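Long-range contacts in RNA-dependent RNA polymerase (Taggert virus, PDB 6DX3), which contains a viral ovarian tumour (vOTU) domain, the part crystallised, a cysteine protease that probably removes ubiquitin from proteins: residues 5-9 against 116-120; 47-51 against 161-165; 69-73 against 85-90. All blocks are in the same frame, centred on the assembly; numbering follows the deposited sequence.

Starting at the N terminus, residues 5-9 lead into the edge strand 10-11 and meet the interior strand 116-121 in interaction 1, closing a loop that takes in all the helices. The end of helix 40-49 opens interaction 2, whose partner is the C-terminal tail 161-165 beyond strand 150-156. Because 116-120 falls between the two halves of interaction 2, these two contacts cross along the chain. Interaction 3 is more local: 69-73 and 85-90 join the end of helix 57-72 to the start of helix 86-93, within both larger loops. The N-terminal arm and C-terminal tail are thus tied to the sheet and to helix 40-49, while interaction 3 joins two helices of the domain to each other.

Interaction 1 (5-9 against 116-120); sequences VNFDW and VYIWH
Val5, Phe7 and Trp9 mesh with Tyr117 and Trp119 where the N-terminal arm of this OTU-fold protease crosses the side chains of strand 116-121, an interior strand of its mixed sheet. Both segments present alternate residues, three from the arm and two from the strand, and the two rows meet side chain to side chain, burying 167 Å². A notch lies between Val5 and Phe7. Into it pokes the outer corner of the Trp119 indole: CH2 lies 3.7 Å from Phe7 CE2, close to the plane of the Phe7 ring and so at its edge, while Val5 CG1, in a poorly ordered residue, sits 4.3 Å from the same Trp119 CH2, at the indole's own edge. The Phe7 ring and the six-membered ring of Trp119 are inclined at 46°, neither stacked nor perpendicular. Phe7 and Trp9 leave no such notch but pack on each other, Trp9 CZ2 over the rim of one Phe7 ring face and Phe7 CB over the rim of one face of the indole. Tyr117 CE1 sits at the seam where Phe7 CZ and Trp9 CZ2 meet the strand. A first torsion of -61° turns the Phe7 ring back beside its own backbone N, anti to the carbonyl carbon, and carries it toward the strand.

The strand's aromatics are held at their polar atoms by other residues: Tyr117 OH donates a hydrogen bond to Asp136 O, and Trp119 NE1 one to Asn143 OD1. On the arm, Trp9 also makes a cation-pi contact with Arg132 of strand 126-133. The Tyr117 ring and the six-membered ring of Trp9 are steeply inclined, at 77°; Tyr117 CE1 comes 3.8 Å from Trp9 CZ2 and 3.9 Å from Trp9 CH2, meeting the indole at its edge.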
ATOM      1  N   VAL A   5       1.062 -10.558 -16.286  1.00 62.12           N
ATOM      2  CA  VAL A   5       2.045  -9.483 -16.356  1.00 60.81           C
ATOM      3  C   VAL A   5       3.430 -10.020 -16.000  1.00 62.39           C
ATOM      4  O   VAL A   5       3.598 -10.732 -15.009  1.00 62.05           O
ATOM      5  CB  VAL A   5       1.648  -8.303 -15.442  1.00 58.23           C
ATOM      6  CG1 VAL A   5       1.300  -8.796 -14.046  1.00 57.81           C
ATOM      7  CG2 VAL A   5       2.757  -7.261 -15.390  1.00 56.64           C
ATOM      8  N   ASN A   6       4.420  -9.684 -16.822  1.00 62.99           N
ATOM      9  CA  ASN A   6       5.782 -10.164 -16.632  1.00 64.21           C
ATOM     10  C   ASN A   6       6.555  -9.174 -15.768  1.00 60.44           C
ATOM     11  O   ASN A   6       6.696  -8.002 -16.129  1.00 59.97           O
ATOM     12  CB  ASN A   6       6.477 -10.362 -17.978  1.00 67.78           C
ATOM     13  CG  ASN A   6       6.113 -11.680 -18.632  1.00 71.73           C
ATOM     14  OD1 ASN A   6       5.982 -12.704 -17.959  1.00 72.80           O
ATOM     15  ND2 ASN A   6       5.950 -11.664 -19.950  1.00 73.87           N
ATOM     16  N   PHE A   7       7.050  -9.648 -14.631  1.00 55.59           N
ATOM     17  CA  PHE A   7       7.830  -8.838 -13.709  1.00 48.72           C
ATOM     18  C   PHE A   7       9.321  -9.040 -13.948  1.00 48.06           C
ATOM     19  O   PHE A   7       9.759 -10.041 -14.519  1.00 49.92           O
ATOM     20  CB  PHE A   7       7.501  -9.183 -12.253  1.00 44.97           C
ATOM     21  CG  PHE A   7       6.064  -8.954 -11.874  1.00 40.49           C
ATOM     22  CD1 PHE A   7       5.193 -10.022 -11.737  1.00 40.44           C
ATOM     23  CD2 PHE A   7       5.591  -7.676 -11.635  1.00 36.42           C
ATOM     24  CE1 PHE A   7       3.873  -9.820 -11.381  1.00 38.89           C
ATOM     25  CE2 PHE A   7       4.274  -7.465 -11.277  1.00 34.76           C
ATOM     26  CZ  PHE A   7       3.413  -8.537 -11.148  1.00 36.11           C
ATOM     27  N   ASP A   8      10.105  -8.060 -13.493  1.00 45.17           N
ATOM     28  CA  ASP A   8      11.563  -8.154 -13.414  1.00 45.03           C
ATOM     29  C   ASP A   8      11.929  -7.718 -11.997  1.00 40.61           C
ATOM     30  O   ASP A   8      12.347  -6.581 -11.767  1.00 38.15           O
ATOM     31  CB  ASP A   8      12.245  -7.302 -14.485  1.00 47.20           C
ATOM     32  CG  ASP A   8      13.757  -7.388 -14.423  1.00 50.22           C
ATOM     33  OD1 ASP A   8      14.426  -6.404 -14.804  1.00 51.47           O
ATOM     34  OD2 ASP A   8      14.276  -8.437 -13.987  1.00 51.75           O
ATOM     35  N   TRP A   9      11.756  -8.630 -11.045  1.00 40.03           N
ATOM     36  CA  TRP A   9      11.858  -8.273  -9.637  1.00 38.11           C
ATOM     37  C   TRP A   9      13.301  -7.994  -9.241  1.00 39.28           C
ATOM     38  O   TRP A   9      14.220  -8.730  -9.609  1.00 42.46           O
ATOM     39  CB  TRP A   9      11.289  -9.390  -8.761  1.00 37.46           C
ATOM     40  CG  TRP A   9       9.801  -9.532  -8.836  1.00 36.38           C
ATOM     41  CD1 TRP A   9       9.105 -10.603  -9.318  1.00 38.23           C
ATOM     42  CD2 TRP A   9       8.821  -8.576  -8.411  1.00 33.35           C
ATOM     43  NE1 TRP A   9       7.753 -10.371  -9.221  1.00 36.58           N
ATOM     44  CE2 TRP A   9       7.553  -9.134  -8.668  1.00 33.74           C
ATOM     45  CE3 TRP A   9       8.892  -7.301  -7.839  1.00 30.85           C
ATOM     46  CZ2 TRP A   9       6.370  -8.464  -8.372  1.00 32.80           C
ATOM     47  CZ3 TRP A   9       7.712  -6.638  -7.547  1.00 29.38           C
ATOM     48  CH2 TRP A   9       6.471  -7.219  -7.815  1.00 30.06           C
ATOM     49  N   VAL A 116       1.552  -6.613  -0.096  1.00 24.19           N
ATOM     50  CA  VAL A 116       0.936  -5.457  -0.737  1.00 23.57           C
ATOM     51  C   VAL A 116       1.748  -5.080  -1.966  1.00 23.69           C
ATOM     52  O   VAL A 116       2.966  -4.887  -1.877  1.00 24.03           O
ATOM     53  CB  VAL A 116       0.827  -4.253   0.219  1.00 24.29           C
ATOM     54  CG1 VAL A 116       0.203  -3.066  -0.505  1.00 23.30           C
ATOM     55  CG2 VAL A 116       0.008  -4.619   1.451  1.00 26.55           C
ATOM     56  N   TYR A 117       1.075  -4.981  -3.108  1.00 23.10           N
ATOM     57  CA  TYR A 117       1.651  -4.432  -4.328  1.00 23.84           C
ATOM     58  C   TYR A 117       1.221  -2.978  -4.447  1.00 24.11           C
ATOM     59  O   TYR A 117       0.039  -2.664  -4.269  1.00 25.58           O
ATOM     60  CB  TYR A 117       1.187  -5.206  -5.564  1.00 24.73           C
ATOM     61  CG  TYR A 117       1.726  -6.614  -5.710  1.00 26.10           C
ATOM     62  CD1 TYR A 117       2.359  -7.011  -6.879  1.00 27.15           C
ATOM     63  CD2 TYR A 117       1.577  -7.553  -4.696  1.00 26.51           C
ATOM     64  CE1 TYR A 117       2.844  -8.295  -7.029  1.00 28.40           C
ATOM     65  CE2 TYR A 117       2.060  -8.838  -4.836  1.00 27.96           C
ATOM     66  CZ  TYR A 117       2.691  -9.204  -6.005  1.00 29.02           C
ATOM     67  OH  TYR A 117       3.175 -10.483  -6.155  1.00 30.10           O
ATOM     68  N   ILE A 118       2.169  -2.096  -4.749  1.00 24.16           N
ATOM     69  CA  ILE A 118       1.889  -0.683  -4.980  1.00 25.29           C
ATOM     70  C   ILE A 118       2.242  -0.381  -6.428  1.00 27.72           C
ATOM     71  O   ILE A 118       3.426  -0.334  -6.791  1.00 28.39           O
ATOM     72  CB  ILE A 118       2.663   0.235  -4.025  1.00 24.01           C
ATOM     73  CG1 ILE A 118       2.510  -0.234  -2.576  1.00 22.20           C
ATOM     74  CG2 ILE A 118       2.178   1.671  -4.169  1.00 23.09           C
ATOM     75  CD1 ILE A 118       3.254   0.646  -1.580  1.00 22.54           C
ATOM     76  N   TRP A 119       1.221  -0.178  -7.255  1.00 29.04           N
ATOM     77  CA  TRP A 119       1.413   0.099  -8.672  1.00 29.05           C
ATOM     78  C   TRP A 119       1.450   1.606  -8.894  1.00 29.37           C
ATOM     79  O   TRP A 119       0.534   2.323  -8.482  1.00 29.36           O
ATOM     80  CB  TRP A 119       0.297  -0.538  -9.502  1.00 28.38           C
ATOM     81  CG  TRP A 119       0.133  -2.011  -9.254  1.00 27.61           C
ATOM     82  CD1 TRP A 119      -0.474  -2.602  -8.181  1.00 26.60           C
ATOM     83  CD2 TRP A 119       0.582  -3.079 -10.099  1.00 28.80           C
ATOM     84  NE1 TRP A 119      -0.427  -3.970  -8.306  1.00 26.62           N
ATOM     85  CE2 TRP A 119       0.212  -4.288  -9.475  1.00 28.13           C
ATOM     86  CE3 TRP A 119       1.261  -3.129 -11.320  1.00 29.74           C
ATOM     87  CZ2 TRP A 119       0.499  -5.535 -10.033  1.00 29.81           C
ATOM     88  CZ3 TRP A 119       1.544  -4.367 -11.872  1.00 31.28           C
ATOM     89  CH2 TRP A 119       1.165  -5.552 -11.229  1.00 31.18           C
ATOM     90  N   HIS A 120       2.508   2.081  -9.543  1.00 30.00           N
ATOM     91  CA  HIS A 120       2.699   3.510  -9.750  1.00 28.62           C
ATOM     92  C   HIS A 120       2.149   3.919 -11.110  1.00 28.99           C
ATOM     93  O   HIS A 120       2.626   3.446 -12.147  1.00 28.37           O
ATOM     94  CB  HIS A 120       4.172   3.893  -9.645  1.00 26.85           C
ATOM     95  CG  HIS A 120       4.458   5.284 -10.116  1.00 27.14           C
ATOM     96  ND1 HIS A 120       4.917   5.559 -11.386  1.00 28.58           N
ATOM     97  CD2 HIS A 120       4.332   6.481  -9.495  1.00 27.22           C
ATOM     98  CE1 HIS A 120       5.071   6.864 -11.524  1.00 30.37           C
ATOM     99  NE2 HIS A 120       4.721   7.447 -10.391  1.00 29.12           N
TER

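Interaction 2 (47-51 against 161-165)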
ATOM      1  N   CYS A  47      -9.715  -1.433   2.119  1.00 25.20           N
ATOM      2  CA  CYS A  47     -10.499  -2.068   1.066  1.00 28.64           C
ATOM      3  C   CYS A  47      -9.991  -3.469   0.763  1.00 29.74           C
ATOM      4  O   CYS A  47     -10.775  -4.348   0.389  1.00 32.85           O
ATOM      5  CB  CYS A  47     -10.474  -1.204  -0.197  1.00 30.75           C
ATOM      6  SG  CYS A  47     -11.650  -1.698  -1.475  1.00 36.95           S
ATOM      7  N   GLY A  48      -8.688  -3.699   0.920  1.00 27.00           N
ATOM      8  CA  GLY A  48      -8.132  -5.021   0.714  1.00 28.31           C
ATOM      9  C   GLY A  48      -8.236  -5.960   1.895  1.00 26.86           C
ATOM     10  O   GLY A  48      -8.046  -7.167   1.723  1.00 26.78           O
ATOM     11  N   MET A  49      -8.532  -5.439   3.086  1.00 27.19           N
ATOM     12  CA  MET A  49      -8.584  -6.237   4.302  1.00 27.90           C
ATOM     13  C   MET A  49      -9.990  -6.472   4.832  1.00 30.68           C
ATOM     14  O   MET A  49     -10.212  -7.466   5.527  1.00 32.80           O
ATOM     15  CB  MET A  49      -7.758  -5.575   5.412  1.00 25.66           C
ATOM     16  CG  MET A  49      -6.273  -5.448   5.111  1.00 26.01           C
ATOM     17  SD  MET A  49      -5.381  -7.005   5.275  1.00 27.89           S
ATOM     18  CE  MET A  49      -5.597  -7.342   7.017  1.00 27.61           C
ATOM     19  N   ILE A  50     -10.942  -5.589   4.539  1.00 30.45           N
ATOM     20  CA  ILE A  50     -12.294  -5.674   5.086  1.00 32.65           C
ATOM     21  C   ILE A  50     -13.281  -5.738   3.926  1.00 35.68           C
ATOM     22  O   ILE A  50     -13.338  -4.820   3.098  1.00 34.67           O
ATOM     23  CB  ILE A  50     -12.612  -4.490   6.014  1.00 30.77           C
ATOM     24  CG1 ILE A  50     -11.509  -4.318   7.062  1.00 27.31           C
ATOM     25  CG2 ILE A  50     -13.959  -4.693   6.690  1.00 34.58           C
ATOM     26  CD1 ILE A  50     -11.699  -3.104   7.957  1.00 26.67           C
ATOM     27  N   GLU A  51     -14.058  -6.823   3.870  1.00 39.97           N
ATOM     28  CA  GLU A  51     -15.060  -6.956   2.816  1.00 45.37           C
ATOM     29  C   GLU A  51     -16.201  -5.963   3.009  1.00 46.76           C
ATOM     30  O   GLU A  51     -16.667  -5.351   2.042  1.00 49.47           O
ATOM     31  CB  GLU A  51     -15.586  -8.392   2.773  1.00 50.46           C
ATOM     32  CG  GLU A  51     -16.535  -8.688   1.617  1.00 56.52           C
ATOM     33  CD  GLU A  51     -15.859  -8.605   0.258  1.00 58.17           C
ATOM     34  OE1 GLU A  51     -16.522  -8.165  -0.705  1.00 61.67           O
ATOM     35  OE2 GLU A  51     -14.669  -8.976   0.151  1.00 55.87           O
ATOM     36  N   ARG A 161     -14.890 -11.408  -4.438  1.00 64.39           N
ATOM     37  CA  ARG A 161     -14.611 -10.717  -3.189  1.00 58.74           C
ATOM     38  C   ARG A 161     -13.616  -9.595  -3.445  1.00 52.27           C
ATOM     39  O   ARG A 161     -12.599  -9.800  -4.115  1.00 52.40           O
ATOM     40  CB  ARG A 161     -14.065 -11.681  -2.136  1.00 60.38           C
ATOM     41  CG  ARG A 161     -15.138 -12.421  -1.347  1.00 65.23           C
ATOM     42  CD  ARG A 161     -15.413 -13.788  -1.943  1.00 73.31           C
ATOM     43  NE  ARG A 161     -16.798 -14.211  -1.754  1.00 79.50           N
ATOM     44  CZ  ARG A 161     -17.300 -15.345  -2.229  1.00 87.56           C
ATOM     45  NH1 ARG A 161     -16.528 -16.169  -2.923  1.00 90.86           N
ATOM     46  NH2 ARG A 161     -18.570 -15.658  -2.014  1.00 92.95           N
ATOM     47  N   THR A 162     -13.915  -8.408  -2.917  1.00 47.33           N
ATOM     48  CA  THR A 162     -13.006  -7.280  -3.078  1.00 43.34           C
ATOM     49  C   THR A 162     -11.775  -7.445  -2.197  1.00 41.61           C
ATOM     50  O   THR A 162     -10.638  -7.309  -2.666  1.00 41.37           O
ATOM     51  CB  THR A 162     -13.734  -5.973  -2.761  1.00 39.90           C
ATOM     52  OG1 THR A 162     -14.871  -5.841  -3.624  1.00 42.85           O
ATOM     53  CG2 THR A 162     -12.813  -4.782  -2.961  1.00 35.33           C
ATOM     54  N   ALA A 163     -11.980  -7.748  -0.920  1.00 41.50           N
ATOM     55  CA  ALA A 163     -10.859  -7.971  -0.025  1.00 40.92           C
ATOM     56  C   ALA A 163     -10.200  -9.317  -0.317  1.00 46.72           C
ATOM     57  O   ALA A 163     -10.766 -10.190  -0.981  1.00 50.16           O
ATOM     58  CB  ALA A 163     -11.314  -7.913   1.434  1.00 40.05           C
ATOM     59  N   VAL A 164      -8.980  -9.472   0.189  1.00 47.31           N
ATOM     60  CA  VAL A 164      -8.223 -10.704   0.022  1.00 53.32           C
ATOM     61  C   VAL A 164      -8.482 -11.614   1.215  1.00 58.89           C
ATOM     62  O   VAL A 164      -9.177 -11.226   2.160  1.00 57.01           O
ATOM     63  CB  VAL A 164      -6.721 -10.404  -0.137  1.00 50.79           C
ATOM     64  CG1 VAL A 164      -6.502  -9.492  -1.333  1.00 48.66           C
ATOM     65  CG2 VAL A 164      -6.180  -9.766   1.133  1.00 46.98           C
ATOM     66  N   VAL A 165      -7.942 -12.831   1.167  1.00 64.75           N
ATOM     67  CA  VAL A 165      -7.991 -13.771   2.287  1.00 70.25           C
ATOM     68  C   VAL A 165      -7.147 -14.995   1.951  1.00 76.96           C
ATOM     69  O   VAL A 165      -6.375 -15.480   2.778  1.00 79.95           O
ATOM     70  CB  VAL A 165      -9.435 -14.188   2.637  1.00 73.17           C
ATOM     71  CG1 VAL A 165     -10.144 -14.733   1.409  1.00 77.12           C
ATOM     72  CG2 VAL A 165      -9.443 -15.207   3.772  1.00 77.46           C
TER
HETATM   73  O   HOH W   1     -17.063  -7.572  -3.060  1.00 41.93           O
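A largely polar contact ties the C-terminal tail to the end of helix 40-49: Gly48 O and the Glu51 carboxylate both accept backbone N-H groups of residues 162-164. In OTU proteases the nucleophilic cysteine sits at the start of the corresponding helix; if this one is alike, the tail meets the far end. Val164 N reaches Gly48 O at 2.9 Å in a nearly straight bond, 171° at the hydrogen. Three residues on, Glu51 extends CG anti to its backbone N and then bends at chi2 (66°), bringing the carboxylate to the tail. There OE2 takes Ala163 N at 3.1 Å on its syn side, 34° out of the carboxylate plane, while Thr162 N gives a weak bond to OE1 at 3.4 Å. A water bonded to Thr162 OG1 also lies beside Glu51 OE1.

Between these polar points the packing is close. Ala163 CB lies 3.4 Å from Gly48 O, and Thr162 CG2 touches Cys47 SG at 3.6 Å. Tyr153 OH of strand 150-156 hydrogen-bonds Thr162 O, a further hold on the tail. With one sound and one weak N-H bond to its carboxylate, Glu51 is probably ionised, and its charge would then offset the partial positive charge of those amides.

Interaction 3 (69-73 against 85-90); sequences AGLFW and DLNGYL
Trp73 and Leu86 carry most of this helix-to-helix contact, with Ala69 next in buried surface. The Trp73 indole lies flat against the first turn of helix 86-93: Leu86 CA stands 4.0 Å from the centroid of the six-membered ring and only 9° off its normal, a CH-pi contact made by the backbone carbon itself. The indole reaches this place because CG is trans to the backbone N (chi1 -179°), which sends the ring away from the end of helix 57-72 and across to its neighbour. Trp73 and Leu86 run past each other in opposite senses, so the leucine's CD1 turns back along the indole and meets CE3 of Trp73 at 3.7 Å. The same methyl also touches Ala69, whose CB is 4.0 Å from Leu86 CD1, while the second branch, CD2, rests on Gly70 CA. Ala69 CB also reaches the edge of the Tyr89 ring, 3.7 Å from CE2, and comes within 3.9 Å of Leu90 CD2.

Tyr89 flanks the far rim of the indole. Trp73 CZ3 lies over one face of its ring, 3.5 Å from Tyr89 CG, the planes inclined at 46°. The turn beneath the indole is held by Asp85, the N-cap residue, whose OD1 accepts from Gly88 N at 3.0 Å.

The contact thus joins the C-terminal end of helix 57-72 to the start of helix 86-93. Helix 102-112 adjoins it, with Phe107 on Ala69, Leu103 on Tyr89 and Glu104 bonded to Tyr89 OH, while Thr79 of the connecting loop touches Trp73.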
ATOM      1  N   ALA A  69       4.773   0.624  13.526  1.00 24.32           N
ATOM      2  CA  ALA A  69       5.973   1.455  13.527  1.00 23.75           C
ATOM      3  C   ALA A  69       6.754   1.296  14.825  1.00 23.11           C
ATOM      4  O   ALA A  69       7.983   1.163  14.807  1.00 23.01           O
ATOM      5  CB  ALA A  69       5.596   2.921  13.309  1.00 24.35           C
ATOM      6  N   GLY A  70       6.059   1.298  15.962  1.00 24.21           N
ATOM      7  CA  GLY A  70       6.736   1.125  17.234  1.00 26.99           C
ATOM      8  C   GLY A  70       7.370  -0.242  17.402  1.00 26.47           C
ATOM      9  O   GLY A  70       8.347  -0.386  18.143  1.00 26.64           O
ATOM     10  N   LEU A  71       6.834  -1.259  16.721  1.00 25.61           N
ATOM     11  CA  LEU A  71       7.362  -2.613  16.858  1.00 24.52           C
ATOM     12  C   LEU A  71       8.563  -2.855  15.952  1.00 23.30           C
ATOM     13  O   LEU A  71       9.488  -3.587  16.325  1.00 23.41           O
ATOM     14  CB  LEU A  71       6.272  -3.638  16.547  1.00 23.63           C
ATOM     15  CG  LEU A  71       5.133  -3.878  17.544  1.00 23.92           C
ATOM     16  CD1 LEU A  71       3.979  -4.573  16.846  1.00 24.25           C
ATOM     17  CD2 LEU A  71       5.608  -4.706  18.722  1.00 24.75           C
ATOM     18  N   PHE A  72       8.569  -2.260  14.759  1.00 19.80           N
ATOM     19  CA  PHE A  72       9.503  -2.648  13.709  1.00 20.75           C
ATOM     20  C   PHE A  72      10.414  -1.511  13.261  1.00 23.36           C
ATOM     21  O   PHE A  72      11.147  -1.681  12.278  1.00 24.17           O
ATOM     22  CB  PHE A  72       8.739  -3.195  12.499  1.00 20.69           C
ATOM     23  CG  PHE A  72       7.920  -4.426  12.795  1.00 24.79           C
ATOM     24  CD1 PHE A  72       8.536  -5.654  12.987  1.00 24.64           C
ATOM     25  CD2 PHE A  72       6.540  -4.357  12.862  1.00 25.41           C
ATOM     26  CE1 PHE A  72       7.791  -6.786  13.249  1.00 27.33           C
ATOM     27  CE2 PHE A  72       5.787  -5.485  13.127  1.00 26.61           C
ATOM     28  CZ  PHE A  72       6.413  -6.702  13.322  1.00 26.20           C
ATOM     29  N   TRP A  73      10.401  -0.369  13.952  1.00 23.41           N
ATOM     30  CA  TRP A  73      11.185   0.779  13.505  1.00 24.36           C
ATOM     31  C   TRP A  73      12.667   0.437  13.399  1.00 25.76           C
ATOM     32  O   TRP A  73      13.312   0.728  12.385  1.00 27.15           O
ATOM     33  CB  TRP A  73      10.982   1.963  14.451  1.00 25.10           C
ATOM     34  CG  TRP A  73      11.747   3.189  14.034  1.00 25.51           C
ATOM     35  CD1 TRP A  73      13.010   3.540  14.420  1.00 25.83           C
ATOM     36  CD2 TRP A  73      11.298   4.219  13.145  1.00 25.11           C
ATOM     37  NE1 TRP A  73      13.370   4.727  13.830  1.00 25.84           N
ATOM     38  CE2 TRP A  73      12.337   5.164  13.044  1.00 25.53           C
ATOM     39  CE3 TRP A  73      10.116   4.437  12.430  1.00 24.82           C
ATOM     40  CZ2 TRP A  73      12.233   6.306  12.255  1.00 27.32           C
ATOM     41  CZ3 TRP A  73      10.013   5.572  11.647  1.00 26.39           C
ATOM     42  CH2 TRP A  73      11.068   6.492  11.565  1.00 27.70           C
ATOM     43  N   ASP A  85      13.162  10.442  13.427  1.00 38.42           N
ATOM     44  CA  ASP A  85      13.159   9.369  14.403  1.00 37.29           C
ATOM     45  C   ASP A  85      11.718   8.901  14.609  1.00 33.70           C
ATOM     46  O   ASP A  85      10.779   9.427  14.007  1.00 31.93           O
ATOM     47  CB  ASP A  85      13.815   9.814  15.712  1.00 41.48           C
ATOM     48  CG  ASP A  85      13.135  11.018  16.336  1.00 44.98           C
ATOM     49  OD1 ASP A  85      12.220  11.590  15.709  1.00 45.99           O
ATOM     50  OD2 ASP A  85      13.523  11.395  17.460  1.00 48.12           O
ATOM     51  N   LEU A  86      11.543   7.900  15.473  1.00 32.18           N
ATOM     52  CA  LEU A  86      10.219   7.315  15.654  1.00 31.55           C
ATOM     53  C   LEU A  86       9.234   8.327  16.231  1.00 33.43           C
ATOM     54  O   LEU A  86       8.090   8.417  15.773  1.00 31.90           O
ATOM     55  CB  LEU A  86      10.312   6.078  16.546  1.00 31.98           C
ATOM     56  CG  LEU A  86       9.012   5.335  16.860  1.00 32.03           C
ATOM     57  CD1 LEU A  86       8.288   4.904  15.586  1.00 29.24           C
ATOM     58  CD2 LEU A  86       9.304   4.134  17.746  1.00 32.55           C
ATOM     59  N   ASN A  87       9.666   9.106  17.229  1.00 36.83           N
ATOM     60  CA  ASN A  87       8.765  10.063  17.868  1.00 40.92           C
ATOM     61  C   ASN A  87       8.309  11.139  16.889  1.00 40.09           C
ATOM     62  O   ASN A  87       7.139  11.537  16.897  1.00 40.25           O
ATOM     63  CB  ASN A  87       9.445  10.706  19.075  1.00 46.70           C
ATOM     64  CG  ASN A  87       9.703   9.722  20.189  1.00 50.34           C
ATOM     65  OD1 ASN A  87      10.814   9.639  20.714  1.00 53.26           O
ATOM     66  ND2 ASN A  87       8.675   8.967  20.564  1.00 50.48           N
ATOM     67  N   GLY A  88       9.223  11.635  16.051  1.00 39.61           N
ATOM     68  CA  GLY A  88       8.848  12.632  15.065  1.00 38.75           C
ATOM     69  C   GLY A  88       8.061  12.053  13.909  1.00 35.88           C
ATOM     70  O   GLY A  88       7.197  12.728  13.340  1.00 35.07           O
ATOM     71  N   TYR A  89       8.343  10.801  13.545  1.00 33.60           N
ATOM     72  CA  TYR A  89       7.592  10.147  12.479  1.00 30.63           C
ATOM     73  C   TYR A  89       6.132   9.967  12.873  1.00 28.90           C
ATOM     74  O   TYR A  89       5.224  10.287  12.096  1.00 29.62           O
ATOM     75  CB  TYR A  89       8.239   8.804  12.141  1.00 27.60           C
ATOM     76  CG  TYR A  89       7.387   7.871  11.310  1.00 26.37           C
ATOM     77  CD1 TYR A  89       7.304   8.016   9.931  1.00 25.56           C
ATOM     78  CD2 TYR A  89       6.681   6.829  11.904  1.00 25.49           C
ATOM     79  CE1 TYR A  89       6.535   7.159   9.168  1.00 24.58           C
ATOM     80  CE2 TYR A  89       5.909   5.966  11.150  1.00 24.20           C
ATOM     81  CZ  TYR A  89       5.839   6.133   9.784  1.00 24.66           C
ATOM     82  OH  TYR A  89       5.071   5.275   9.029  1.00 23.69           O
ATOM     83  N   LEU A  90       5.888   9.466  14.088  1.00 27.90           N
ATOM     84  CA  LEU A  90       4.517   9.261  14.545  1.00 27.83           C
ATOM     85  C   LEU A  90       3.777  10.584  14.686  1.00 29.98           C
ATOM     86  O   LEU A  90       2.578  10.666  14.396  1.00 27.11           O
ATOM     87  CB  LEU A  90       4.513   8.501  15.875  1.00 27.60           C
ATOM     88  CG  LEU A  90       5.035   7.060  15.859  1.00 26.33           C
ATOM     89  CD1 LEU A  90       5.078   6.486  17.270  1.00 27.71           C
ATOM     90  CD2 LEU A  90       4.191   6.180  14.942  1.00 23.68           C
TER